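Local coordinates for cell division control protein 4 (PDB 3V7D) that recognises phosphorylated target proteins as the substrate-binding F-box and WD-repeat subunit of an SCF ubiquitin ligase, directing their ubiquitination and degradation, at residues L292-V297 and K301-L306; R322-S327 and N380-K385; T333-D338 and G342-T347. The protein carries 1 engineered substitution. All coordinates share one frame; numbering follows the deposited sequence.

Interaction 1 of 3, residues L292-V297 and K301-L306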
loop_
_atom_site.group_PDB
_atom_site.type_symbol
_atom_site.label_atom_id
_atom_site.label_comp_id
_atom_site.label_asym_id
_atom_site.label_seq_id
_atom_site.Cartn_x
_atom_site.Cartn_y
_atom_site.Cartn_z
ATOM N N LEU B 292 -6.192 -19.871 -18.970
ATOM C CA LEU B 292 -4.951 -19.196 -18.638
ATOM C C LEU B 292 -3.822 -20.210 -18.596
ATOM O O LEU B 292 -4.049 -21.392 -18.343
ATOM C CB LEU B 292 -5.049 -18.486 -17.291
ATOM C CG LEU B 292 -6.170 -17.461 -17.136
ATOM C CD1 LEU B 292 -7.368 -18.095 -16.447
ATOM C CD2 LEU B 292 -5.664 -16.267 -16.362
ATOM N N ILE B 293 -2.603 -19.746 -18.845
ATOM C CA ILE B 293 -1.443 -20.611 -18.721
ATOM C C ILE B 293 -0.401 -19.979 -17.808
ATOM O O ILE B 293 -0.118 -18.784 -17.906
ATOM C CB ILE B 293 -0.819 -20.946 -20.098
ATOM C CG1 ILE B 293 -1.844 -21.649 -20.990
ATOM C CG2 ILE B 293 0.396 -21.832 -19.923
ATOM C CD1 ILE B 293 -1.292 -22.101 -22.333
ATOM N N VAL B 294 0.142 -20.785 -16.901
ATOM C CA VAL B 294 1.230 -20.348 -16.038
ATOM C C VAL B 294 2.543 -20.823 -16.636
ATOM O O VAL B 294 2.771 -22.024 -16.770
ATOM C CB VAL B 294 1.089 -20.919 -14.621
ATOM C CG1 VAL B 294 2.177 -20.362 -13.716
ATOM C CG2 VAL B 294 -0.291 -20.613 -14.061
ATOM N N TRP B 295 3.403 -19.880 -17.004
ATOM C CA TRP B 295 4.647 -20.210 -17.689
ATOM C C TRP B 295 5.864 -20.084 -16.779
ATOM O O TRP B 295 5.850 -19.333 -15.803
ATOM C CB TRP B 295 4.847 -19.301 -18.901
ATOM C CG TRP B 295 3.695 -19.253 -19.860
ATOM C CD1 TRP B 295 2.661 -18.360 -19.857
ATOM C CD2 TRP B 295 3.475 -20.117 -20.981
ATOM N NE1 TRP B 295 1.807 -18.622 -20.901
ATOM C CE2 TRP B 295 2.287 -19.694 -21.608
ATOM C CE3 TRP B 295 4.164 -21.211 -21.511
ATOM C CZ2 TRP B 295 1.770 -20.329 -22.735
ATOM C CZ3 TRP B 295 3.651 -21.840 -22.632
ATOM C CH2 TRP B 295 2.465 -21.399 -23.229
ATOM N N ASP B 296 6.915 -20.822 -17.118
ATOM C CA ASP B 296 8.219 -20.668 -16.485
ATOM C C ASP B 296 9.180 -20.165 -17.556
ATOM O O ASP B 296 9.730 -20.951 -18.325
ATOM C CB ASP B 296 8.703 -22.005 -15.917
ATOM C CG ASP B 296 9.958 -21.869 -15.063
ATOM O OD1 ASP B 296 10.863 -21.089 -15.424
ATOM O OD2 ASP B 296 10.041 -22.554 -14.024
ATOM N N VAL B 297 9.382 -18.853 -17.599
ATOM C CA VAL B 297 10.151 -18.237 -18.675
ATOM C C VAL B 297 11.652 -18.478 -18.554
ATOM O O VAL B 297 12.423 -18.072 -19.421
ATOM C CB VAL B 297 9.880 -16.729 -18.764
ATOM C CG1 VAL B 297 8.407 -16.481 -19.046
ATOM C CG2 VAL B 297 10.312 -16.037 -17.480
ATOM N N LYS B 301 8.681 -23.235 -20.419
ATOM C CA LYS B 301 7.787 -24.384 -20.387
ATOM C C LYS B 301 6.463 -24.035 -19.716
ATOM O O LYS B 301 6.407 -23.173 -18.836
ATOM C CB LYS B 301 8.455 -25.556 -19.660
ATOM C CG LYS B 301 7.684 -26.868 -19.730
ATOM C CD LYS B 301 8.455 -28.003 -19.072
ATOM C CE LYS B 301 7.737 -29.335 -19.245
ATOM N NZ LYS B 301 8.553 -30.481 -18.751
ATOM N N CYS B 302 5.398 -24.703 -20.148
ATOM C CA CYS B 302 4.090 -24.556 -19.529
ATOM C C CYS B 302 4.049 -25.331 -18.218
ATOM O O CYS B 302 4.419 -26.501 -18.173
ATOM C CB CYS B 302 2.998 -25.059 -20.474
ATOM S SG CYS B 302 1.383 -25.276 -19.694
ATOM N N LEU B 303 3.607 -24.672 -17.152
ATOM C CA LEU B 303 3.512 -25.309 -15.841
ATOM C C LEU B 303 2.098 -25.806 -15.586
ATOM O O LEU B 303 1.893 -26.962 -15.216
ATOM C CB LEU B 303 3.928 -24.341 -14.732
ATOM C CG LEU B 303 5.406 -23.956 -14.669
ATOM C CD1 LEU B 303 5.655 -22.974 -13.532
ATOM C CD2 LEU B 303 6.272 -25.200 -14.507
ATOM N N TYR B 304 1.126 -24.924 -15.784
ATOM C CA TYR B 304 -0.272 -25.282 -15.598
ATOM C C TYR B 304 -1.151 -24.676 -16.678
ATOM O O TYR B 304 -0.833 -23.634 -17.248
ATOM C CB TYR B 304 -0.777 -24.810 -14.234
ATOM C CG TYR B 304 0.013 -25.315 -13.052
ATOM C CD1 TYR B 304 -0.056 -26.648 -12.661
ATOM C CD2 TYR B 304 0.810 -24.453 -12.310
ATOM C CE1 TYR B 304 0.661 -27.110 -11.570
ATOM C CE2 TYR B 304 1.530 -24.904 -11.220
ATOM C CZ TYR B 304 1.452 -26.232 -10.855
ATOM O OH TYR B 304 2.167 -26.682 -9.770
ATOM N N ILE B 305 -2.262 -25.345 -16.953
ATOM C CA ILE B 305 -3.315 -24.767 -17.761
ATOM C C ILE B 305 -4.530 -24.616 -16.866
ATOM O O ILE B 305 -5.022 -25.595 -16.303
ATOM C CB ILE B 305 -3.675 -25.646 -18.961
ATOM C CG1 ILE B 305 -2.440 -25.889 -19.831
ATOM C CG2 ILE B 305 -4.785 -24.996 -19.768
ATOM C CD1 ILE B 305 -2.695 -26.792 -21.026
ATOM N N LEU B 306 -4.999 -23.383 -16.722
ATOM C CA LEU B 306 -6.117 -23.093 -15.845
ATOM C C LEU B 306 -7.420 -23.072 -16.639
ATOM O O LEU B 306 -7.753 -22.081 -17.295
ATOM C CB LEU B 306 -5.884 -21.764 -15.124
ATOM C CG LEU B 306 -4.524 -21.647 -14.422
ATOM C CD1 LEU B 306 -4.409 -20.334 -13.656
ATOM C CD2 LEU B 306 -4.273 -22.841 -13.497
#

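Interaction 2 of 3, residues R322-S327 and N380-K385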
loop_
_atom_site.group_PDB
_atom_site.type_symbol
_atom_site.label_atom_id
_atom_site.label_comp_id
_atom_site.label_asym_id
_atom_site.label_seq_id
_atom_site.Cartn_x
_atom_site.Cartn_y
_atom_site.Cartn_z
ATOM N N ARG B 322 1.460 -14.314 -2.586
ATOM C CA ARG B 322 0.713 -15.443 -2.047
ATOM C C ARG B 322 0.807 -16.671 -2.942
ATOM O O ARG B 322 0.271 -17.729 -2.606
ATOM C CB ARG B 322 -0.753 -15.059 -1.848
ATOM C CG ARG B 322 -0.945 -13.835 -0.981
ATOM C CD ARG B 322 -2.416 -13.499 -0.806
ATOM N NE ARG B 322 -2.590 -12.333 0.051
ATOM C CZ ARG B 322 -2.472 -11.078 -0.367
ATOM N NH1 ARG B 322 -2.179 -10.822 -1.637
ATOM N NH2 ARG B 322 -2.644 -10.077 0.486
ATOM N N LYS B 323 1.497 -16.522 -4.070
ATOM C CA LYS B 323 1.612 -17.581 -5.072
ATOM C C LYS B 323 0.238 -18.020 -5.564
ATOM O O LYS B 323 -0.129 -19.193 -5.469
ATOM C CB LYS B 323 2.406 -18.777 -4.536
ATOM C CG LYS B 323 3.855 -18.459 -4.201
ATOM C CD LYS B 323 4.662 -19.733 -3.993
ATOM C CE LYS B 323 4.743 -20.557 -5.273
ATOM N NZ LYS B 323 5.682 -19.971 -6.276
ATOM N N ARG B 324 -0.522 -17.058 -6.074
ATOM C CA ARG B 324 -1.856 -17.315 -6.591
ATOM C C ARG B 324 -2.064 -16.612 -7.922
ATOM O O ARG B 324 -1.315 -15.707 -8.286
ATOM C CB ARG B 324 -2.919 -16.819 -5.610
ATOM C CG ARG B 324 -2.928 -17.515 -4.263
ATOM C CD ARG B 324 -3.906 -16.819 -3.326
ATOM N NE ARG B 324 -3.877 -17.380 -1.979
ATOM C CZ ARG B 324 -4.514 -16.850 -0.940
ATOM N NH1 ARG B 324 -5.228 -15.742 -1.091
ATOM N NH2 ARG B 324 -4.435 -17.427 0.250
ATOM N N CYS B 325 -3.094 -17.036 -8.643
ATOM C CA CYS B 325 -3.502 -16.341 -9.848
ATOM C C CYS B 325 -4.951 -15.901 -9.742
ATOM O O CYS B 325 -5.813 -16.651 -9.273
ATOM C CB CYS B 325 -3.337 -17.226 -11.081
ATOM S SG CYS B 325 -4.070 -16.481 -12.557
ATOM N N ILE B 326 -5.209 -14.680 -10.187
ATOM C CA ILE B 326 -6.558 -14.142 -10.231
ATOM C C ILE B 326 -6.930 -13.923 -11.689
ATOM O O ILE B 326 -6.153 -13.341 -12.448
ATOM C CB ILE B 326 -6.633 -12.805 -9.480
ATOM C CG1 ILE B 326 -6.104 -12.979 -8.057
ATOM C CG2 ILE B 326 -8.057 -12.269 -9.479
ATOM C CD1 ILE B 326 -5.443 -11.741 -7.498
ATOM N N SER B 327 -8.107 -14.401 -12.084
ATOM C CA SER B 327 -8.537 -14.303 -13.476
ATOM C C SER B 327 -9.926 -13.690 -13.583
ATOM O O SER B 327 -10.810 -13.998 -12.785
ATOM C CB SER B 327 -8.518 -15.681 -14.141
ATOM O OG SER B 327 -9.410 -16.580 -13.502
ATOM N N ASN B 380 -6.620 -11.411 0.839
ATOM C CA ASN B 380 -6.176 -12.698 1.361
ATOM C C ASN B 380 -7.264 -13.771 1.393
ATOM O O ASN B 380 -7.027 -14.896 0.950
ATOM C CB ASN B 380 -5.533 -12.543 2.741
ATOM C CG ASN B 380 -4.806 -13.800 3.187
ATOM O OD1 ASN B 380 -4.257 -14.538 2.368
ATOM N ND2 ASN B 380 -4.806 -14.053 4.491
ATOM N N ASP B 381 -8.447 -13.432 1.906
ATOM C CA ASP B 381 -9.542 -14.405 1.986
ATOM C C ASP B 381 -10.745 -14.090 1.086
ATOM O O ASP B 381 -11.725 -14.833 1.070
ATOM C CB ASP B 381 -9.984 -14.645 3.441
ATOM C CG ASP B 381 -10.527 -13.388 4.119
ATOM O OD1 ASP B 381 -11.106 -12.514 3.439
ATOM O OD2 ASP B 381 -10.380 -13.281 5.354
ATOM N N TYR B 382 -10.667 -12.979 0.359
ATOM C CA TYR B 382 -11.669 -12.612 -0.649
ATOM C C TYR B 382 -13.084 -12.407 -0.115
ATOM O O TYR B 382 -14.058 -12.503 -0.867
ATOM C CB TYR B 382 -11.646 -13.598 -1.822
ATOM C CG TYR B 382 -10.241 -13.851 -2.302
ATOM C CD1 TYR B 382 -9.567 -12.905 -3.068
ATOM C CD2 TYR B 382 -9.569 -15.014 -1.955
ATOM C CE1 TYR B 382 -8.268 -13.129 -3.494
ATOM C CE2 TYR B 382 -8.274 -15.242 -2.372
ATOM C CZ TYR B 382 -7.629 -14.297 -3.139
ATOM O OH TYR B 382 -6.337 -14.529 -3.549
ATOM N N SER B 383 -13.193 -12.110 1.177
ATOM C CA SER B 383 -14.455 -11.658 1.736
ATOM C C SER B 383 -14.770 -10.283 1.153
ATOM O O SER B 383 -13.869 -9.558 0.726
ATOM C CB SER B 383 -14.395 -11.596 3.268
ATOM O OG SER B 383 -13.496 -10.593 3.716
ATOM N N ARG B 384 -16.049 -9.931 1.132
ATOM C CA ARG B 384 -16.496 -8.694 0.504
ATOM C C ARG B 384 -16.174 -7.472 1.358
ATOM O O ARG B 384 -16.598 -7.382 2.509
ATOM C CB ARG B 384 -17.998 -8.772 0.222
ATOM C CG ARG B 384 -18.356 -9.818 -0.824
ATOM C CD ARG B 384 -19.866 -9.965 -1.000
ATOM N NE ARG B 384 -20.188 -10.987 -1.994
ATOM C CZ ARG B 384 -20.467 -10.732 -3.270
ATOM N NH1 ARG B 384 -20.476 -9.480 -3.711
ATOM N NH2 ARG B 384 -20.745 -11.726 -4.104
ATOM N N LYS B 385 -15.423 -6.531 0.794
ATOM C CA LYS B 385 -15.010 -5.351 1.553
ATOM C C LYS B 385 -15.760 -4.101 1.123
ATOM O O LYS B 385 -16.154 -3.296 1.960
ATOM C CB LYS B 385 -13.503 -5.124 1.436
ATOM C CG LYS B 385 -12.679 -6.347 1.774
ATOM C CD LYS B 385 -13.015 -6.876 3.154
ATOM C CE LYS B 385 -12.540 -5.934 4.238
ATOM N NZ LYS B 385 -12.535 -6.616 5.567
#

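Interaction 3 of 3, residues T333-D338 and G342-T347. Engineered in segment 342-347: Leu344 (natural residue Cys).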
loop_
_atom_site.group_PDB
_atom_site.type_symbol
_atom_site.label_atom_id
_atom_site.label_comp_id
_atom_site.label_asym_id
_atom_site.label_seq_id
_atom_site.Cartn_x
_atom_site.Cartn_y
_atom_site.Cartn_z
ATOM N N THR B 333 -17.464 -14.054 -14.023
ATOM C CA THR B 333 -16.870 -14.599 -12.806
ATOM C C THR B 333 -15.409 -14.201 -12.647
ATOM O O THR B 333 -14.725 -13.864 -13.619
ATOM C CB THR B 333 -16.965 -16.142 -12.742
ATOM O OG1 THR B 333 -16.020 -16.725 -13.647
ATOM C CG2 THR B 333 -18.366 -16.616 -13.090
ATOM N N ILE B 334 -14.945 -14.239 -11.402
ATOM C CA ILE B 334 -13.535 -14.080 -11.087
ATOM C C ILE B 334 -13.064 -15.360 -10.417
ATOM O O ILE B 334 -13.713 -15.854 -9.495
ATOM C CB ILE B 334 -13.307 -12.923 -10.112
ATOM C CG1 ILE B 334 -13.800 -11.609 -10.720
ATOM C CG2 ILE B 334 -11.840 -12.824 -9.745
ATOM C CD1 ILE B 334 -14.066 -10.533 -9.690
ATOM N N ARG B 335 -11.943 -15.904 -10.875
ATOM C CA ARG B 335 -11.424 -17.130 -10.278
ATOM C C ARG B 335 -10.083 -16.928 -9.592
ATOM O O ARG B 335 -9.224 -16.199 -10.080
ATOM C CB ARG B 335 -11.333 -18.257 -11.312
ATOM C CG ARG B 335 -12.686 -18.823 -11.702
ATOM C CD ARG B 335 -12.556 -20.017 -12.619
ATOM N NE ARG B 335 -13.804 -20.769 -12.678
ATOM C CZ ARG B 335 -13.871 -22.095 -12.759
ATOM N NH1 ARG B 335 -12.758 -22.815 -12.789
ATOM N NH2 ARG B 335 -15.049 -22.700 -12.807
ATOM N N ILE B 336 -9.923 -17.586 -8.451
ATOM C CA ILE B 336 -8.674 -17.568 -7.709
ATOM C C ILE B 336 -8.045 -18.947 -7.824
ATOM O O ILE B 336 -8.687 -19.952 -7.529
ATOM C CB ILE B 336 -8.920 -17.253 -6.223
ATOM C CG1 ILE B 336 -9.778 -15.989 -6.078
ATOM C CG2 ILE B 336 -7.596 -17.120 -5.478
ATOM C CD1 ILE B 336 -9.124 -14.734 -6.615
ATOM N N TRP B 337 -6.790 -18.994 -8.257
ATOM C CA TRP B 337 -6.111 -20.263 -8.482
ATOM C C TRP B 337 -4.890 -20.406 -7.576
ATOM O O TRP B 337 -4.184 -19.432 -7.321
ATOM C CB TRP B 337 -5.663 -20.378 -9.943
ATOM C CG TRP B 337 -6.716 -20.061 -10.965
ATOM C CD1 TRP B 337 -7.113 -18.821 -11.377
ATOM C CD2 TRP B 337 -7.477 -21.002 -11.734
ATOM N NE1 TRP B 337 -8.085 -18.931 -12.343
ATOM C CE2 TRP B 337 -8.325 -20.257 -12.581
ATOM C CE3 TRP B 337 -7.528 -22.397 -11.782
ATOM C CZ2 TRP B 337 -9.215 -20.867 -13.467
ATOM C CZ3 TRP B 337 -8.412 -23.000 -12.664
ATOM C CH2 TRP B 337 -9.243 -22.235 -13.494
ATOM N N ASP B 338 -4.639 -21.624 -7.106
ATOM C CA ASP B 338 -3.456 -21.918 -6.302
ATOM C C ASP B 338 -2.310 -22.305 -7.227
ATOM O O ASP B 338 -2.342 -23.366 -7.846
ATOM C CB ASP B 338 -3.755 -23.066 -5.330
ATOM C CG ASP B 338 -2.654 -23.274 -4.296
ATOM O OD1 ASP B 338 -1.490 -22.899 -4.554
ATOM O OD2 ASP B 338 -2.958 -23.822 -3.215
ATOM N N GLY B 342 -1.809 -25.703 -9.143
ATOM C CA GLY B 342 -2.596 -25.440 -10.336
ATOM C C GLY B 342 -4.083 -25.639 -10.113
ATOM O O GLY B 342 -4.849 -25.793 -11.062
ATOM N N GLU B 343 -4.490 -25.630 -8.849
ATOM C CA GLU B 343 -5.873 -25.915 -8.482
ATOM C C GLU B 343 -6.719 -24.657 -8.324
ATOM O O GLU B 343 -6.227 -23.611 -7.893
ATOM C CB GLU B 343 -5.913 -26.714 -7.180
ATOM C CG GLU B 343 -5.525 -28.169 -7.336
ATOM C CD GLU B 343 -6.625 -28.988 -7.976
ATOM O OE1 GLU B 343 -7.809 -28.699 -7.703
ATOM O OE2 GLU B 343 -6.306 -29.913 -8.753
ATOM N N LEU B 344 -7.995 -24.771 -8.677
ATOM C CA LEU B 344 -8.973 -23.729 -8.399
ATOM C C LEU B 344 -9.143 -23.591 -6.890
ATOM O O LEU B 344 -9.254 -24.589 -6.178
ATOM C CB LEU B 344 -10.319 -24.073 -9.047
ATOM C CG LEU B 344 -11.508 -23.147 -8.751
ATOM C CD1 LEU B 344 -11.295 -21.765 -9.365
ATOM C CD2 LEU B 344 -12.819 -23.761 -9.244
ATOM N N MET B 345 -9.149 -22.355 -6.404
ATOM C CA MET B 345 -9.404 -22.103 -4.991
ATOM C C MET B 345 -10.815 -21.570 -4.804
ATOM O O MET B 345 -11.628 -22.178 -4.108
ATOM C CB MET B 345 -8.400 -21.098 -4.429
ATOM C CG MET B 345 -6.960 -21.564 -4.467
ATOM S SD MET B 345 -5.832 -20.264 -3.926
ATOM C CE MET B 345 -6.460 -19.951 -2.277
ATOM N N TYR B 346 -11.104 -20.436 -5.438
ATOM C CA TYR B 346 -12.396 -19.777 -5.280
ATOM C C TYR B 346 -12.969 -19.254 -6.596
ATOM O O TYR B 346 -12.229 -18.878 -7.510
ATOM C CB TYR B 346 -12.272 -18.606 -4.303
ATOM C CG TYR B 346 -11.650 -18.962 -2.974
ATOM C CD1 TYR B 346 -12.271 -19.854 -2.112
ATOM C CD2 TYR B 346 -10.446 -18.394 -2.575
ATOM C CE1 TYR B 346 -11.707 -20.177 -0.889
ATOM C CE2 TYR B 346 -9.874 -18.710 -1.355
ATOM C CZ TYR B 346 -10.510 -19.601 -0.515
ATOM O OH TYR B 346 -9.944 -19.917 0.700
ATOM N N THR B 347 -14.294 -19.238 -6.680
ATOM C CA THR B 347 -14.981 -18.507 -7.732
ATOM C C THR B 347 -15.764 -17.375 -7.081
ATOM O O THR B 347 -16.595 -17.605 -6.197
ATOM C CB THR B 347 -15.941 -19.396 -8.545
ATOM O OG1 THR B 347 -15.233 -20.529 -9.062
ATOM C CG2 THR B 347 -16.530 -18.605 -9.706
#

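Interaction 1 of 3, residues L292-V297 and K301-L306
Val294 lies against Tyr304 and Leu306 in the hairpin formed by the third and outermost strands of a WD-repeat propeller blade, 292-296 and 301-306. Its CG1 is anti to the backbone N (chi1 -176°), which leaves CG2 beside that nitrogen, 4.1 Å from Leu306 CD1 and close to Tyr304 CB. The Tyr304 ring turns its edge toward Val294 CB, and the beta-branched valine touches both neighbours with a single methyl, CG2. Next along the same face, Leu292 and Leu306 form an antiparallel hydrogen-bonded pair. Their backbones are joined by Leu306 N to Leu292 O at 2.7 Å and by the longer Leu292 N to Leu306 O at 3.2 Å, while the side chains meet through CB and CB at 4.0 Å. Leucine suits both places, because the branched ends extend beyond the hairpin onto Cys325 of strand 324-329 in the following blade.

The other face carries Ile293, Trp295 and Cys302. Ile293 CG2 sits over the centre of the indole and also touches Cys302 SG at 3.6 Å, while the indole's CZ3 comes 3.9 Å from Cys302 CB; the sulfur makes an oblique sulfur-aromatic contact with the six-membered ring. Trp295 NE1 is bonded to Ser285 OG on strand 282-287. A leucine in place of Trp295 has no N-H for Ser285 OG, which would probably be left without that partner, and a gap is likely to open beside Ile293 CG2 and Cys302 CB.

Asp296, the second residue of the Trp-Asp pair, uses OD1 to take the backbone N-H groups of Ala298 and Gln299 in the turn. Between the two halves of the hairpin the register slips by one at a classic bulge: Val294 O receives Leu303 N at 2.8 Å and a weak second bond from Tyr304 N.

Interaction 2 of 3, residues R322-S327 and N380-K385
Arg324 slides past Tyr382 in the opposite direction, its CD 3.3 Å from the phenolic OH and its guanidinium turned 46° from the ring. The side chain is extended from CG to NE, long enough to carry the charged group across to the turn at 380-382. There NH1 makes two hydrogen bonds, to Asn380 O at 2.8 Å and to Tyr382 OH at 3.0 Å. Both acceptors lie near the guanidinium plane, where the N-H bonds point, and this pair of bonds fixes the rotation of the group. Arginine suits the place because its long chain ends in a flat group whose NH1 holds two N-H bonds in one plane, aimed at both acceptors.

The Asn380 amide is turned nearly parallel to this guanidinium (7°) but displaced from its plane, and Arg324 NH2 stays 3.6 Å from Asn380 OD1, a close neighbour without a hydrogen bond. Arg322 comes in obliquely: its NE is 3.6 Å from the same Asn380 OD1, Asn380 N lies over a face of its guanidinium, and Arg322 CD lies over the rim of one face of the Arg324 guanidinium. The charge of Arg322 is met by a salt bridge to Asp319. The turn is itself braced, for Asp378 OD2 accepts from Asn380 N and Asp381 N, and Asp381 OD1 accepts from Ser383 N in an Asx turn.

Within the propeller, the contact joins one blade to the next: the turn into strand 324-329 meets the turn between strands 373-378 and 384-389, and the Tyr382 ring packs on Ile336 of strand 334-338 and Leu365 of strand 364-369.

Interaction 3 of 3, residues T333-D338 and G342-T347
Ile336 and Tyr346 are tied by a nearly straight backbone bond, Ile336 N to Tyr346 O at 2.8 Å, within an antiparallel hairpin. Ile336 O then takes two donors, Met345 N at 2.7 Å and Tyr346 N at 3.2 Å. This is a classic beta bulge, and it shifts the register by one before Trp337 pairs with Leu344. Toward the turn Asp338 N reaches Glu343 O, and Asp338 O takes Gly342 N at 2.7 Å in a G1 bulge; phi of 80° at Gly342 suits a residue with no side chain. Asp338 OD1 accepts from Glu340 N inside the turn.

Apolar contacts fill the face of Ile336, Asp338 and Tyr346. The isoleucine's two branches divide the work: CG1 lies 4.0 Å from Tyr346 CB, and CG2 reaches Met345 SD at 3.9 Å. The flexible methionine follows the bulge and brings its CG within 3.6 Å of Asp338 CB, so that its thioether chain covers the carbon part of the aspartate.

On the other face, with chi1 at 175°, the engineered Leu344 sends CG away from its own nitrogen and brings its two methyls against the extended Arg335 side chain. The two side chains cross at about a right angle, and Leu344 CD2 lies over one face of the guanidinium, 3.7 Å from Arg335 NH1. Thr347 runs alongside Arg335, its OG1 near NE but not bonded to it. Beside them the Trp337 ring lies obliquely by Leu344 CA, with its edge toward Gly342 O.

Trp337 NE1 gives its bond to Ser327 OG, which also meets His309 NE2; this tryptophan-serine-histidine chain is a mark of WD40 blades, whose third and fourth strands are the hairpin described here.

Overall arrangement
Interactions 1 and 3 are equivalent hairpins of consecutive propeller blades, each with a Trp-Asp pair and a classic bulge, their centres about 15 Å apart. They pack directly: Leu306 CD1 lies 3.6 Å from Trp337 CG, and Tyr304 rests on Gly342. Both combine a largely buried third strand with a more exposed outer one, and both rely on backbone bonds and apolar side chains. Interaction 2, nearer the chain's centre, is a small polar contact between turns of successive blades, in which an arginine bonds a backbone carbonyl and a tyrosine hydroxyl. It shares a sheet with interaction 3, where Cys325 O meets Trp337 N at 2.7 Å. Strand 324-329 also packs against the leucines of interaction 1.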